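Local coordinates for hypothetical membrane spanning protein (Vibrio fischeri, PDB 4RCK), which is of uncharacterised function but contains a von Willebrand factor type A domain of the BatA type that binds magnesium and may mediate protein interactions, as related domains do, at residues V25-E33 with T95-T104; T158-M166 with V177-L188. All coordinates share one frame; numbering follows the deposited sequence.

Interaction 1: V25-E33 with T95-T104; sequences VDLSGSMAE and TVLNLVGQRT. With MG (magnesium ion), chain C.
Ser28 lies against the backbone of Gly101-Thr104, and its side chain leads from that loop to the magnesium ion. Its CB rests 3.3 Å from Gln102 O and 3.5 Å from Thr104 CG2. Beyond it, with chi1 at 74°, OG sits between its own backbone N and carbonyl carbon and reaches the magnesium at 2.5 Å. The same hydroxyl donates to Asp26 OD1, approaching on the syn side but 29° out of the carboxylate plane. Asp26 OD1 also accepts from Ser28 N nearly along its C-O axis, closing an Asx turn. Asp26 thus acts as a second-shell residue, and its bond to Ser28 OG would help orient the hydroxyl at the metal. Thr104 CG2 packs against the Asp26 carboxylate, the two side chains crossing at about a right angle. Ser30 OG supplies the other metal bond from this chain, at 2.2 Å.

One backbone bond clamps the two loops: Gly29 N donates to Gly101 O at 2.9 Å. The bent Gln102 side chain folds back so that both ends of its amide come near Gly29 CA. Away from the metal the contact turns apolar. Leu27 CB meets Val100 CG2 at 3.6 Å while its CD1 touches Leu99 CD1, and Ala32 CB lies 3.6 Å from Leu97 CD2.

Asp132 of the second subunit hydrogen-bonds Ser30 OG, and Ser131 OG of the second subunit is hydrogen-bonded to Asp26 OD2. Thr104 N is bonded to Thr136 of the second subunit. Thr104 probably corresponds to the threonine of the MIDAS motif, although its OG1 does not coordinate the ion in this model. The Asp-x-Ser-x-Ser sequence ending strand 19-26 is characteristic of this metal ion-dependent adhesion site of von Willebrand factor type A domains.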
ATOM      1  N   VAL A  25       1.366 -10.431  18.405  1.00 71.65           N
ATOM      2  CA  VAL A  25       2.362 -11.028  19.288  1.00 72.72           C
ATOM      3  C   VAL A  25       2.012 -10.947  20.778  1.00 75.87           C
ATOM      4  O   VAL A  25       1.626  -9.898  21.293  1.00 71.47           O
ATOM      5  CB  VAL A  25       3.745 -10.375  19.059  1.00 75.29           C
ATOM      6  CG1 VAL A  25       4.702 -10.709  20.194  1.00 82.59           C
ATOM      7  CG2 VAL A  25       4.322 -10.826  17.725  1.00 80.61           C
ATOM      8  N   ASP A  26       2.156 -12.086  21.450  1.00 75.99           N
ATOM      9  CA  ASP A  26       1.931 -12.229  22.884  1.00 76.48           C
ATOM     10  C   ASP A  26       3.037 -11.567  23.701  1.00 79.51           C
ATOM     11  O   ASP A  26       4.211 -11.906  23.549  1.00 80.40           O
ATOM     12  CB  ASP A  26       1.842 -13.719  23.234  1.00 80.06           C
ATOM     13  CG  ASP A  26       1.243 -13.978  24.604  1.00 75.75           C
ATOM     14  OD1 ASP A  26       1.453 -13.168  25.530  1.00 81.99           O
ATOM     15  OD2 ASP A  26       0.561 -15.013  24.751  1.00 72.99           O
ATOM     16  N   LEU A  27       2.662 -10.638  24.577  1.00 83.03           N
ATOM     17  CA  LEU A  27       3.640  -9.963  25.429  1.00 98.49           C
ATOM     18  C   LEU A  27       3.415 -10.250  26.916  1.00 99.78           C
ATOM     19  O   LEU A  27       4.007  -9.593  27.779  1.00 94.24           O
ATOM     20  CB  LEU A  27       3.611  -8.451  25.190  1.00101.23           C
ATOM     21  CG  LEU A  27       4.379  -7.908  23.984  1.00 92.65           C
ATOM     22  CD1 LEU A  27       4.521  -6.396  24.088  1.00 89.80           C
ATOM     23  CD2 LEU A  27       5.747  -8.567  23.855  1.00 95.37           C
ATOM     24  N   SER A  28       2.571 -11.237  27.211  1.00 94.81           N
ATOM     25  CA  SER A  28       2.245 -11.585  28.594  1.00 85.00           C
ATOM     26  C   SER A  28       3.490 -11.978  29.368  1.00 90.30           C
ATOM     27  O   SER A  28       4.477 -12.423  28.785  1.00107.58           O
ATOM     28  CB  SER A  28       1.224 -12.724  28.648  1.00 89.24           C
ATOM     29  OG  SER A  28       1.818 -13.966  28.320  1.00103.41           O
ATOM     30  N   GLY A  29       3.427 -11.820  30.686  1.00 84.17           N
ATOM     31  CA  GLY A  29       4.574 -12.040  31.549  1.00 82.23           C
ATOM     32  C   GLY A  29       5.206 -13.416  31.434  1.00 85.44           C
ATOM     33  O   GLY A  29       6.378 -13.590  31.771  1.00 96.98           O
ATOM     34  N   SER A  30       4.435 -14.391  30.955  1.00 89.99           N
ATOM     35  CA  SER A  30       4.929 -15.756  30.775  1.00 88.65           C
ATOM     36  C   SER A  30       5.948 -15.851  29.638  1.00 88.63           C
ATOM     37  O   SER A  30       6.655 -16.855  29.505  1.00 82.40           O
ATOM     38  CB  SER A  30       3.760 -16.719  30.524  1.00 81.66           C
ATOM     39  OG  SER A  30       2.811 -16.181  29.615  1.00 74.76           O
HETATM   40  N   MSE A  31       6.023 -14.798  28.828  1.00 99.28           N
HETATM   41  CA  MSE A  31       6.964 -14.739  27.713  1.00 83.74           C
HETATM   42  C   MSE A  31       8.397 -14.514  28.183  1.00 90.55           C
HETATM   43  O   MSE A  31       9.330 -14.568  27.382  1.00 97.97           O
HETATM   44  CB  MSE A  31       6.573 -13.626  26.737  1.00 77.43           C
HETATM   45  CG  MSE A  31       5.310 -13.894  25.934  1.00 76.82           C
HETATM   46 SE   MSE A  31       5.563 -15.257  24.565  0.36 67.02          SE
HETATM   47  CE  MSE A  31       6.966 -14.382  23.526  1.00 76.76           C
ATOM     48  N   ALA A  32       8.572 -14.249  29.473  1.00 95.51           N
ATOM     49  CA  ALA A  32       9.903 -14.001  30.023  1.00 97.45           C
ATOM     50  C   ALA A  32      10.598 -15.311  30.382  1.00 88.76           C
ATOM     51  O   ALA A  32      11.778 -15.325  30.729  1.00 90.17           O
ATOM     52  CB  ALA A  32       9.816 -13.094  31.241  1.00107.53           C
ATOM     53  N   GLU A  33       9.850 -16.406  30.297  1.00 87.17           N
ATOM     54  CA  GLU A  33      10.395 -17.735  30.534  1.00 81.01           C
ATOM     55  C   GLU A  33      11.426 -18.102  29.476  1.00 85.01           C
ATOM     56  O   GLU A  33      11.240 -17.825  28.296  1.00101.74           O
ATOM     57  CB  GLU A  33       9.271 -18.777  30.559  1.00 93.07           C
ATOM     58  CG  GLU A  33       9.740 -20.184  30.875  1.00102.50           C
ATOM     59  CD  GLU A  33       9.830 -20.451  32.362  1.00103.18           C
ATOM     60  OE1 GLU A  33       9.366 -19.599  33.154  1.00100.76           O
ATOM     61  OE2 GLU A  33      10.350 -21.520  32.740  1.00108.31           O
ATOM     62  N   THR A  95      10.363  -3.509  22.265  1.00102.18           N
ATOM     63  CA  THR A  95       9.298  -4.003  23.132  1.00 99.72           C
ATOM     64  C   THR A  95       9.875  -4.688  24.363  1.00100.91           C
ATOM     65  O   THR A  95      10.841  -5.443  24.265  1.00100.06           O
ATOM     66  CB  THR A  95       8.372  -4.999  22.407  1.00 93.79           C
ATOM     67  OG1 THR A  95       9.152  -6.071  21.860  1.00112.28           O
ATOM     68  CG2 THR A  95       7.610  -4.312  21.293  1.00 92.08           C
ATOM     69  N   VAL A  96       9.286  -4.418  25.523  1.00107.89           N
ATOM     70  CA  VAL A  96       9.717  -5.063  26.756  1.00111.15           C
ATOM     71  C   VAL A  96       8.555  -5.814  27.394  1.00114.65           C
ATOM     72  O   VAL A  96       7.396  -5.609  27.036  1.00115.77           O
ATOM     73  CB  VAL A  96      10.286  -4.049  27.767  1.00110.84           C
ATOM     74  CG1 VAL A  96      11.482  -4.643  28.496  1.00111.61           C
ATOM     75  CG2 VAL A  96      10.663  -2.747  27.074  1.00108.04           C
ATOM     76  N   LEU A  97       8.874  -6.684  28.346  1.00117.82           N
ATOM     77  CA  LEU A  97       7.878  -7.544  28.969  1.00122.73           C
ATOM     78  C   LEU A  97       7.244  -6.901  30.200  1.00124.49           C
ATOM     79  O   LEU A  97       7.735  -5.887  30.699  1.00127.61           O
ATOM     80  CB  LEU A  97       8.517  -8.887  29.335  1.00123.84           C
ATOM     81  CG  LEU A  97      10.037  -8.979  29.153  1.00121.95           C
ATOM     82  CD1 LEU A  97      10.778  -8.394  30.352  1.00120.27           C
ATOM     83  CD2 LEU A  97      10.478 -10.414  28.888  1.00114.50           C
ATOM     84  N   ASN A  98       6.135  -7.489  30.650  1.00118.77           N
ATOM     85  CA  ASN A  98       5.451  -7.125  31.896  1.00119.41           C
ATOM     86  C   ASN A  98       4.700  -5.794  31.893  1.00134.71           C
ATOM     87  O   ASN A  98       4.135  -5.400  32.914  1.00131.56           O
ATOM     88  CB  ASN A  98       6.440  -7.123  33.063  1.00116.07           C
ATOM     89  CG  ASN A  98       6.546  -8.472  33.732  1.00113.64           C
ATOM     90  OD1 ASN A  98       7.372  -9.304  33.358  1.00111.47           O
ATOM     91  ND2 ASN A  98       5.704  -8.700  34.730  1.00114.77           N
ATOM     92  N   LEU A  99       4.678  -5.103  30.760  1.00143.97           N
ATOM     93  CA  LEU A  99       3.869  -3.893  30.652  1.00147.85           C
ATOM     94  C   LEU A  99       2.388  -4.256  30.569  1.00143.64           C
ATOM     95  O   LEU A  99       1.534  -3.557  31.114  1.00143.03           O
ATOM     96  CB  LEU A  99       4.286  -3.056  29.437  1.00150.62           C
ATOM     97  CG  LEU A  99       5.116  -3.727  28.337  1.00145.74           C
ATOM     98  CD1 LEU A  99       4.316  -4.776  27.577  1.00136.18           C
ATOM     99  CD2 LEU A  99       5.677  -2.687  27.378  1.00141.70           C
ATOM    100  N   VAL A 100       2.097  -5.367  29.899  1.00136.84           N
ATOM    101  CA  VAL A 100       0.721  -5.778  29.634  1.00130.13           C
ATOM    102  C   VAL A 100       0.194  -6.812  30.625  1.00128.01           C
ATOM    103  O   VAL A 100      -0.930  -7.291  30.485  1.00127.53           O
ATOM    104  CB  VAL A 100       0.578  -6.360  28.215  1.00125.98           C
ATOM    105  CG1 VAL A 100       0.777  -5.272  27.172  1.00128.36           C
ATOM    106  CG2 VAL A 100       1.569  -7.492  28.009  1.00122.52           C
ATOM    107  N   GLY A 101       1.004  -7.164  31.617  1.00125.50           N
ATOM    108  CA  GLY A 101       0.563  -8.076  32.656  1.00110.42           C
ATOM    109  C   GLY A 101       0.673  -9.545  32.294  1.00 99.43           C
ATOM    110  O   GLY A 101       1.307  -9.914  31.305  1.00 96.29           O
ATOM    111  N   GLN A 102       0.038 -10.383  33.108  1.00 99.01           N
ATOM    112  CA  GLN A 102       0.165 -11.831  32.991  1.00107.97           C
ATOM    113  C   GLN A 102      -0.821 -12.439  32.004  1.00101.02           C
ATOM    114  O   GLN A 102      -0.518 -13.422  31.327  1.00 85.23           O
ATOM    115  CB  GLN A 102      -0.026 -12.480  34.364  1.00113.62           C
ATOM    116  CG  GLN A 102       1.021 -12.076  35.377  1.00117.00           C
ATOM    117  CD  GLN A 102       2.422 -12.399  34.904  1.00112.43           C
ATOM    118  OE1 GLN A 102       2.687 -13.498  34.419  1.00107.69           O
ATOM    119  NE2 GLN A 102       3.325 -11.434  35.029  1.00114.12           N
ATOM    120  N   ARG A 103      -2.004 -11.845  31.931  1.00 97.01           N
ATOM    121  CA  ARG A 103      -3.116 -12.426  31.193  1.00 91.81           C
ATOM    122  C   ARG A 103      -3.011 -12.160  29.688  1.00 98.63           C
ATOM    123  O   ARG A 103      -2.323 -11.233  29.279  1.00112.89           O
ATOM    124  CB  ARG A 103      -4.433 -11.883  31.754  1.00 97.70           C
ATOM    125  CG  ARG A 103      -4.564 -12.045  33.268  1.00 96.39           C
ATOM    126  CD  ARG A 103      -5.953 -11.660  33.767  1.00 98.22           C
ATOM    127  NE  ARG A 103      -6.874 -12.795  33.768  1.00106.48           N
ATOM    128  CZ  ARG A 103      -7.190 -13.501  34.850  1.00110.04           C
ATOM    129  NH1 ARG A 103      -6.665 -13.187  36.027  1.00113.72           N
ATOM    130  NH2 ARG A 103      -8.035 -14.519  34.758  1.00103.89           N
ATOM    131  N   THR A 104      -3.671 -12.983  28.868  1.00 89.90           N
ATOM    132  CA  THR A 104      -3.648 -12.786  27.413  1.00 82.49           C
ATOM    133  C   THR A 104      -5.025 -12.576  26.790  1.00 85.87           C
ATOM    134  O   THR A 104      -5.982 -13.288  27.090  1.00 93.05           O
ATOM    135  CB  THR A 104      -2.991 -13.976  26.665  1.00 93.76           C
ATOM    136  OG1 THR A 104      -3.666 -15.199  26.988  1.00 98.03           O
ATOM    137  CG2 THR A 104      -1.525 -14.095  27.013  1.00101.26           C
TER
HETATM  138 MG    MG C 301       0.663 -16.031  29.282  1.00 50.11          MG

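Interaction 2: T158-M166 with V177-L188; sequences TVGIGAGEM and VNTARDLDEDTL
The base of the beta hairpin of strands 165-169 and 174-178, and the loop that leads from it to helix 185-195, lie alongside the chain running out of strand 154-161. At the hairpin base, selenomethionine Met166 and Val177 form an antiparallel hydrogen-bonded pair, with Val177 N donating to Met166 O at 2.8 Å; Glu165 and Asn178 are the next, non-hydrogen-bonded pair. Thr179 grips the Ala163-Gly164 turn with both its backbone N and its hydroxyl. Its N donates to Gly164 O at 3.0 Å, while a chi1 of 60° turns OG1 back to accept from Gly164 N at 3.1 Å and, weakly, from Ala163 N. This hydroxyl is also hydrogen-bonded to Asp35 of the second subunit. Further along, Leu183 CD1 lies 3.8 Å from Gly160 CA, over the strand backbone. Asp184 is the N-cap of helix 185-195, its OD1 accepting from Thr187 N, and one turn in, Thr158 OG1 donates to Leu188 O at 2.9 Å. Strand 154-161 runs between strands 124-131 and 199-202 of the parallel sheet, with helix 185-195 packed on the face that carries Thr158, and Leu183 and Leu188 reaching Tyr199.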
ATOM      1  N   THR A 158      -7.483  18.652 -12.820  1.00 70.76           N
ATOM      2  CA  THR A 158      -7.241  18.830 -14.246  1.00 68.50           C
ATOM      3  C   THR A 158      -6.116  19.833 -14.494  1.00 67.18           C
ATOM      4  O   THR A 158      -6.015  20.849 -13.809  1.00 60.53           O
ATOM      5  CB  THR A 158      -8.517  19.291 -14.971  1.00 63.66           C
ATOM      6  OG1 THR A 158      -8.887  20.595 -14.508  1.00 68.84           O
ATOM      7  CG2 THR A 158      -9.660  18.325 -14.699  1.00 56.13           C
ATOM      8  N   VAL A 159      -5.265  19.536 -15.472  1.00 58.42           N
ATOM      9  CA  VAL A 159      -4.130  20.398 -15.789  1.00 57.50           C
ATOM     10  C   VAL A 159      -4.091  20.768 -17.268  1.00 69.86           C
ATOM     11  O   VAL A 159      -3.828  19.922 -18.121  1.00 59.44           O
ATOM     12  CB  VAL A 159      -2.788  19.730 -15.415  1.00 46.18           C
ATOM     13  CG1 VAL A 159      -1.630  20.685 -15.664  1.00 55.72           C
ATOM     14  CG2 VAL A 159      -2.802  19.273 -13.964  1.00 46.63           C
ATOM     15  N   GLY A 160      -4.359  22.034 -17.572  1.00 81.52           N
ATOM     16  CA  GLY A 160      -4.234  22.524 -18.932  1.00 83.17           C
ATOM     17  C   GLY A 160      -2.781  22.840 -19.223  1.00 70.70           C
ATOM     18  O   GLY A 160      -2.097  23.430 -18.386  1.00 83.72           O
ATOM     19  N   ILE A 161      -2.303  22.453 -20.401  1.00 59.45           N
ATOM     20  CA  ILE A 161      -0.889  22.615 -20.721  1.00 62.53           C
ATOM     21  C   ILE A 161      -0.671  23.232 -22.107  1.00 67.36           C
ATOM     22  O   ILE A 161      -1.184  22.745 -23.118  1.00 80.06           O
ATOM     23  CB  ILE A 161      -0.143  21.262 -20.608  1.00 64.19           C
ATOM     24  CG1 ILE A 161       1.350  21.447 -20.882  1.00 68.30           C
ATOM     25  CG2 ILE A 161      -0.759  20.204 -21.517  1.00 72.43           C
ATOM     26  CD1 ILE A 161       2.177  20.219 -20.579  1.00 75.02           C
ATOM     27  N   GLY A 162       0.089  24.323 -22.134  1.00 73.92           N
ATOM     28  CA  GLY A 162       0.286  25.098 -23.344  1.00 67.88           C
ATOM     29  C   GLY A 162       0.755  26.499 -23.000  1.00 60.39           C
ATOM     30  O   GLY A 162       0.380  27.049 -21.964  1.00 70.35           O
ATOM     31  N   ALA A 163       1.570  27.082 -23.871  1.00 63.40           N
ATOM     32  CA  ALA A 163       2.147  28.397 -23.613  1.00 79.04           C
ATOM     33  C   ALA A 163       1.142  29.521 -23.829  1.00 67.06           C
ATOM     34  O   ALA A 163       1.120  30.498 -23.079  1.00 64.80           O
ATOM     35  CB  ALA A 163       3.370  28.615 -24.492  1.00 85.59           C
ATOM     36  N   GLY A 164       0.308  29.380 -24.853  1.00 64.93           N
ATOM     37  CA  GLY A 164      -0.584  30.450 -25.257  1.00 73.44           C
ATOM     38  C   GLY A 164       0.120  31.349 -26.253  1.00 71.95           C
ATOM     39  O   GLY A 164       0.946  30.878 -27.036  1.00 67.73           O
ATOM     40  N   GLU A 165      -0.198  32.640 -26.225  1.00 77.19           N
ATOM     41  CA  GLU A 165       0.418  33.598 -27.140  1.00 85.53           C
ATOM     42  C   GLU A 165       1.931  33.645 -26.946  1.00 81.72           C
ATOM     43  O   GLU A 165       2.421  33.814 -25.829  1.00 74.82           O
ATOM     44  CB  GLU A 165      -0.185  34.993 -26.953  1.00 96.29           C
ATOM     45  CG  GLU A 165      -0.716  35.606 -28.241  1.00 99.90           C
ATOM     46  CD  GLU A 165      -1.159  37.048 -28.074  1.00121.48           C
ATOM     47  OE1 GLU A 165      -1.336  37.491 -26.920  1.00136.51           O
ATOM     48  OE2 GLU A 165      -1.325  37.740 -29.100  1.00118.18           O
HETATM   49  N   MSE A 166       2.665  33.490 -28.043  1.00 79.46           N
HETATM   50  CA  MSE A 166       4.119  33.407 -27.992  1.00 75.31           C
HETATM   51  C   MSE A 166       4.751  34.120 -29.185  1.00 81.59           C
HETATM   52  O   MSE A 166       4.395  33.857 -30.334  1.00 86.26           O
HETATM   53  CB  MSE A 166       4.564  31.941 -27.954  1.00 76.42           C
HETATM   54  CG  MSE A 166       5.704  31.646 -26.992  1.00 95.58           C
HETATM   55 SE   MSE A 166       6.057  29.733 -26.810  0.49102.13          SE
HETATM   56  CE  MSE A 166       6.620  29.344 -28.636  1.00 60.87           C
ATOM     57  N   VAL A 177       2.536  33.362 -32.362  1.00 82.25           N
ATOM     58  CA  VAL A 177       1.848  32.080 -32.327  1.00 79.50           C
ATOM     59  C   VAL A 177       1.128  31.884 -30.998  1.00 83.44           C
ATOM     60  O   VAL A 177       1.716  32.079 -29.935  1.00 98.44           O
ATOM     61  CB  VAL A 177       2.830  30.907 -32.546  1.00 80.27           C
ATOM     62  CG1 VAL A 177       2.071  29.610 -32.776  1.00 80.83           C
ATOM     63  CG2 VAL A 177       3.758  31.202 -33.714  1.00 83.80           C
ATOM     64  N   ASN A 178      -0.150  31.522 -31.061  1.00 83.88           N
ATOM     65  CA  ASN A 178      -0.873  31.071 -29.877  1.00 78.83           C
ATOM     66  C   ASN A 178      -0.926  29.551 -29.893  1.00 73.27           C
ATOM     67  O   ASN A 178      -1.700  28.955 -30.643  1.00 76.63           O
ATOM     68  CB  ASN A 178      -2.281  31.667 -29.817  1.00 78.77           C
ATOM     69  CG  ASN A 178      -3.035  31.261 -28.562  1.00 89.84           C
ATOM     70  OD1 ASN A 178      -2.693  31.679 -27.455  1.00100.99           O
ATOM     71  ND2 ASN A 178      -4.073  30.449 -28.731  1.00 98.97           N
ATOM     72  N   THR A 179      -0.098  28.932 -29.058  1.00 72.00           N
ATOM     73  CA  THR A 179       0.176  27.502 -29.158  1.00 72.63           C
ATOM     74  C   THR A 179      -0.895  26.591 -28.560  1.00 79.42           C
ATOM     75  O   THR A 179      -0.881  25.381 -28.791  1.00 89.85           O
ATOM     76  CB  THR A 179       1.508  27.168 -28.487  1.00 71.04           C
ATOM     77  OG1 THR A 179       1.450  27.534 -27.104  1.00 74.20           O
ATOM     78  CG2 THR A 179       2.643  27.929 -29.153  1.00 69.41           C
ATOM     79  N   ALA A 180      -1.821  27.169 -27.802  1.00 82.54           N
ATOM     80  CA  ALA A 180      -2.899  26.388 -27.210  1.00 85.07           C
ATOM     81  C   ALA A 180      -4.259  26.983 -27.540  1.00 87.74           C
ATOM     82  O   ALA A 180      -4.999  27.391 -26.647  1.00 87.84           O
ATOM     83  CB  ALA A 180      -2.717  26.283 -25.702  1.00 81.40           C
ATOM     84  N   ARG A 181      -4.581  27.029 -28.826  1.00 88.90           N
ATOM     85  CA  ARG A 181      -5.893  27.475 -29.268  1.00 90.69           C
ATOM     86  C   ARG A 181      -6.928  26.427 -28.902  1.00 94.52           C
ATOM     87  O   ARG A 181      -8.047  26.746 -28.496  1.00107.73           O
ATOM     88  CB  ARG A 181      -5.900  27.720 -30.777  1.00 93.94           C
ATOM     89  CG  ARG A 181      -4.514  27.721 -31.390  1.00 98.44           C
ATOM     90  CD  ARG A 181      -4.402  26.757 -32.560  1.00102.68           C
ATOM     91  NE  ARG A 181      -3.048  26.218 -32.679  1.00106.29           N
ATOM     92  CZ  ARG A 181      -2.015  26.890 -33.174  1.00104.23           C
ATOM     93  NH1 ARG A 181      -2.173  28.134 -33.595  1.00101.21           N
ATOM     94  NH2 ARG A 181      -0.819  26.319 -33.244  1.00 98.55           N
ATOM     95  N   ASP A 182      -6.526  25.168 -29.041  1.00 90.10           N
ATOM     96  CA  ASP A 182      -7.424  24.037 -28.880  1.00 89.28           C
ATOM     97  C   ASP A 182      -7.858  23.839 -27.431  1.00 93.22           C
ATOM     98  O   ASP A 182      -9.007  23.469 -27.177  1.00112.56           O
ATOM     99  CB  ASP A 182      -6.753  22.767 -29.402  1.00 94.12           C
ATOM    100  CG  ASP A 182      -7.738  21.797 -30.015  1.00109.20           C
ATOM    101  OD1 ASP A 182      -8.703  22.261 -30.655  1.00123.98           O
ATOM    102  OD2 ASP A 182      -7.545  20.573 -29.856  1.00108.04           O
ATOM    103  N   LEU A 183      -6.935  24.092 -26.502  1.00 76.91           N
ATOM    104  CA  LEU A 183      -7.147  23.858 -25.072  1.00 72.47           C
ATOM    105  C   LEU A 183      -8.512  24.309 -24.553  1.00 76.75           C
ATOM    106  O   LEU A 183      -8.807  25.499 -24.499  1.00 80.93           O
ATOM    107  CB  LEU A 183      -6.046  24.551 -24.259  1.00 78.30           C
ATOM    108  CG  LEU A 183      -6.038  24.259 -22.757  1.00 70.54           C
ATOM    109  CD1 LEU A 183      -5.598  22.823 -22.505  1.00 69.88           C
ATOM    110  CD2 LEU A 183      -5.157  25.240 -21.999  1.00 65.88           C
ATOM    111  N   ASP A 184      -9.338  23.334 -24.181  1.00 74.21           N
ATOM    112  CA  ASP A 184     -10.636  23.602 -23.573  1.00 74.74           C
ATOM    113  C   ASP A 184     -10.481  23.738 -22.068  1.00 78.36           C
ATOM    114  O   ASP A 184     -10.345  22.740 -21.356  1.00 88.79           O
ATOM    115  CB  ASP A 184     -11.630  22.486 -23.907  1.00 77.94           C
ATOM    116  CG  ASP A 184     -13.068  22.889 -23.658  1.00 84.30           C
ATOM    117  OD1 ASP A 184     -13.299  23.907 -22.975  1.00 86.97           O
ATOM    118  OD2 ASP A 184     -13.972  22.176 -24.141  1.00 86.85           O
ATOM    119  N   GLU A 185     -10.505  24.976 -21.585  1.00 82.99           N
ATOM    120  CA  GLU A 185     -10.263  25.234 -20.174  1.00 75.58           C
ATOM    121  C   GLU A 185     -11.533  25.134 -19.334  1.00 78.19           C
ATOM    122  O   GLU A 185     -11.506  24.601 -18.224  1.00 90.92           O
ATOM    123  CB  GLU A 185      -9.616  26.608 -19.985  1.00 80.12           C
ATOM    124  CG  GLU A 185      -8.188  26.693 -20.508  1.00 78.77           C
ATOM    125  CD  GLU A 185      -7.447  27.916 -20.005  1.00 94.33           C
ATOM    126  OE1 GLU A 185      -6.866  27.849 -18.902  1.00 99.91           O
ATOM    127  OE2 GLU A 185      -7.450  28.945 -20.712  1.00 97.45           O
ATOM    128  N   ASP A 186     -12.651  25.625 -19.860  1.00 82.32           N
ATOM    129  CA  ASP A 186     -13.883  25.632 -19.076  1.00 93.96           C
ATOM    130  C   ASP A 186     -14.552  24.257 -19.028  1.00 96.50           C
ATOM    131  O   ASP A 186     -15.404  24.019 -18.177  1.00112.22           O
ATOM    132  CB  ASP A 186     -14.866  26.681 -19.605  1.00103.73           C
ATOM    133  CG  ASP A 186     -15.193  26.493 -21.069  1.00126.34           C
ATOM    134  OD1 ASP A 186     -14.256  26.276 -21.864  1.00132.99           O
ATOM    135  OD2 ASP A 186     -16.388  26.566 -21.426  1.00133.51           O
ATOM    136  N   THR A 187     -14.172  23.350 -19.925  1.00 82.27           N
ATOM    137  CA  THR A 187     -14.580  21.955 -19.778  1.00 81.98           C
ATOM    138  C   THR A 187     -13.725  21.328 -18.686  1.00 79.57           C
ATOM    139  O   THR A 187     -14.237  20.684 -17.769  1.00 92.39           O
ATOM    140  CB  THR A 187     -14.440  21.147 -21.089  1.00 86.62           C
ATOM    141  OG1 THR A 187     -15.626  21.300 -21.877  1.00 98.46           O
ATOM    142  CG2 THR A 187     -14.238  19.663 -20.795  1.00 91.94           C
ATOM    143  N   LEU A 188     -12.416  21.536 -18.793  1.00 73.31           N
ATOM    144  CA  LEU A 188     -11.460  21.043 -17.809  1.00 69.08           C
ATOM    145  C   LEU A 188     -11.751  21.598 -16.417  1.00 72.61           C
ATOM    146  O   LEU A 188     -11.578  20.904 -15.415  1.00 75.62           O
ATOM    147  CB  LEU A 188     -10.036  21.405 -18.232  1.00 62.00           C
ATOM    148  CG  LEU A 188      -9.198  20.296 -18.871  1.00 62.26           C
ATOM    149  CD1 LEU A 188     -10.030  19.466 -19.832  1.00 71.90           C
ATOM    150  CD2 LEU A 188      -7.996  20.889 -19.588  1.00 58.29           C
TER

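Interaction 1 comes first in sequence, and interaction 2 follows wholly after it; their centres lie about 64 Å apart, flanking the middle of the chain. Their nearest atoms remain about 44 Å from each other. Interaction 1 lies at the end of strand 19-26 of the mixed sheet; interaction 2 joins the end of strand 154-161 of the parallel sheet to a separate hairpin and to helix 185-195. One von Willebrand factor type A sequence range spans both. Both contacts touch the second subunit, and Val25 pairs in parallel with a strand of it, which continues the sheet. Asp132, beside Ile161 in its own chain, meets the Ser28-Ser30 loop of the partner. This exchange is consistent with a domain-swapped dimer in which each metal site is assembled from two chains.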